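Side-chain contact in adhesin competence repressor (Streptococcus pyogenes serotype M3, PDB 5JLU), which binds DNA as a MarR-family transcription regulator that responds to zinc: residues K9-D12 with N13-N16. Sequence-based numbering, arbitrary orientation.
Sequences KKLD and NLVN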
ATOM      1  N   LYS A   9      14.011  -2.229   9.706  1.00 43.31           N
ATOM      2  CA  LYS A   9      13.731  -3.251   8.698  1.00 46.42           C
ATOM      3  C   LYS A   9      12.390  -3.884   8.843  1.00 47.46           C
ATOM      4  O   LYS A   9      11.788  -4.201   7.840  1.00 47.50           O
ATOM      5  CB  LYS A   9      14.773  -4.374   8.720  1.00 55.66           C
ATOM      6  CG  LYS A   9      15.690  -4.406   7.535  1.00 65.53           C
ATOM      7  CD  LYS A   9      17.032  -3.780   7.795  1.00 77.41           C
ATOM      8  CE  LYS A   9      17.889  -3.960   6.542  1.00 86.50           C
ATOM      9  NZ  LYS A   9      19.334  -3.714   6.792  1.00 92.07           N
ATOM     10  N   LYS A  10      11.928  -4.137  10.070  1.00 43.49           N
ATOM     11  CA  LYS A  10      10.603  -4.672  10.181  1.00 47.44           C
ATOM     12  C   LYS A  10       9.592  -3.673   9.730  1.00 41.60           C
ATOM     13  O   LYS A  10       8.560  -4.109   9.240  1.00 38.99           O
ATOM     14  CB  LYS A  10      10.235  -5.068  11.596  1.00 51.16           C
ATOM     15  CG  LYS A  10      11.148  -6.133  12.169  1.00 48.15           C
ATOM     16  CD  LYS A  10      10.601  -6.539  13.526  1.00 52.11           C
ATOM     17  CE  LYS A  10      11.535  -7.537  14.188  1.00 56.42           C
ATOM     18  NZ  LYS A  10      10.759  -8.462  15.044  1.00 65.74           N
ATOM     19  N   LEU A  11       9.809  -2.368   9.981  1.00 34.86           N
ATOM     20  CA  LEU A  11       8.860  -1.406   9.480  1.00 38.75           C
ATOM     21  C   LEU A  11       8.852  -1.411   7.935  1.00 38.83           C
ATOM     22  O   LEU A  11       7.787  -1.345   7.340  1.00 40.15           O
ATOM     23  CB  LEU A  11       9.100   0.003   9.969  1.00 39.90           C
ATOM     24  CG  LEU A  11       8.632   0.433  11.337  1.00 48.05           C
ATOM     25  CD1 LEU A  11       9.064   1.868  11.600  1.00 49.51           C
ATOM     26  CD2 LEU A  11       7.120   0.338  11.385  1.00 62.56           C
ATOM     27  N   ASP A  12      10.038  -1.484   7.316  1.00 40.58           N
ATOM     28  CA  ASP A  12      10.192  -1.495   5.874  1.00 38.20           C
ATOM     29  C   ASP A  12       9.384  -2.680   5.339  1.00 39.30           C
ATOM     30  O   ASP A  12       8.568  -2.499   4.414  1.00 38.85           O
ATOM     31  CB  ASP A  12      11.666  -1.632   5.520  1.00 43.67           C
ATOM     32  CG  ASP A  12      11.950  -1.509   4.010  1.00 43.45           C
ATOM     33  OD1 ASP A  12      11.466  -0.566   3.361  1.00 42.56           O
ATOM     34  OD2 ASP A  12      12.695  -2.350   3.482  1.00 50.04           O
ATOM     35  N   ASN A  13       9.535  -3.842   5.983  1.00 38.14           N
ATOM     36  CA  ASN A  13       8.792  -5.058   5.610  1.00 46.25           C
ATOM     37  C   ASN A  13       7.329  -4.930   5.860  1.00 47.09           C
ATOM     38  O   ASN A  13       6.571  -5.431   5.077  1.00 41.22           O
ATOM     39  CB  ASN A  13       9.337  -6.333   6.237  1.00 49.71           C
ATOM     40  CG  ASN A  13      10.769  -6.624   5.788  1.00 57.77           C
ATOM     41  OD1 ASN A  13      11.130  -6.377   4.646  1.00 58.45           O
ATOM     42  ND2 ASN A  13      11.581  -7.153   6.682  1.00 61.08           N
ATOM     43  N   LEU A  14       6.932  -4.193   6.883  1.00 47.73           N
ATOM     44  CA  LEU A  14       5.517  -3.983   7.146  1.00 45.22           C
ATOM     45  C   LEU A  14       4.923  -3.186   6.008  1.00 43.58           C
ATOM     46  O   LEU A  14       3.933  -3.569   5.443  1.00 39.13           O
ATOM     47  CB  LEU A  14       5.306  -3.312   8.485  1.00 47.23           C
ATOM     48  CG  LEU A  14       3.861  -3.038   8.896  1.00 52.60           C
ATOM     49  CD1 LEU A  14       3.044  -4.313   9.045  1.00 54.10           C
ATOM     50  CD2 LEU A  14       3.910  -2.288  10.206  1.00 54.26           C
ATOM     51  N   VAL A  15       5.561  -2.093   5.626  1.00 39.59           N
ATOM     52  CA  VAL A  15       5.078  -1.333   4.500  1.00 39.65           C
ATOM     53  C   VAL A  15       4.964  -2.182   3.182  1.00 42.11           C
ATOM     54  O   VAL A  15       3.984  -2.047   2.385  1.00 35.63           O
ATOM     55  CB  VAL A  15       5.938  -0.066   4.373  1.00 38.97           C
ATOM     56  CG1 VAL A  15       5.628   0.752   3.132  1.00 44.86           C
ATOM     57  CG2 VAL A  15       5.750   0.811   5.592  1.00 46.07           C
ATOM     58  N   ASN A  16       5.950  -3.064   2.961  1.00 35.87           N
ATOM     59  CA  ASN A  16       5.992  -3.851   1.743  1.00 38.07           C
ATOM     60  C   ASN A  16       4.895  -4.851   1.717  1.00 41.46           C
ATOM     61  O   ASN A  16       4.315  -5.059   0.616  1.00 34.62           O
ATOM     62  CB  ASN A  16       7.367  -4.586   1.534  1.00 38.68           C
ATOM     63  CG  ASN A  16       8.495  -3.611   1.213  1.00 41.65           C
ATOM     64  OD1 ASN A  16       8.256  -2.443   0.819  1.00 37.91           O
ATOM     65  ND2 ASN A  16       9.699  -4.043   1.409  1.00 38.96           N
TER
HETATM   66  O   HOH W   1      12.595  -3.138   0.823  1.00 39.88           O
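D12 and N16 sit one helical turn apart, and their polar ends are bridged by a water. The water donates to D12 OD2 at 2.8 Å and accepts from N16 ND2 at 3.1 Å; OD2 and ND2 themselves stay 4.0 Å apart. With CG anti to the backbone N (chi1 -174°), the CB-CG bond of D12 runs toward the C-terminus and the carboxylate stands off the helix on the side of N16, whose amide folds back, bringing its CG within 3.4 Å of D12 O. Carboxylate and amide planes are turned 69° against each other. D12 OD1 is hydrogen-bonded to ND1 of H115, a zinc ligand of the second subunit, probably helping to orient its ring; N16 packs on the zinc ligand H45 there.

N13 also turns back, its ND2 lying 3.2 Å from K9 O at an angle too poor for a hydrogen bond. The usual i to i+4 backbone bonds hold the turn, among them V15 N to L11 O. L11 and L14 meet loosely through their CD2 methyls, 4.3 Å apart.

All this belongs to helix 7-23: L11 and V15 pack on F144 of helix 131-149, while K10 salt-bridges D138 of the second subunit and L14 packs on its L148, placing the turn at the dimer interface.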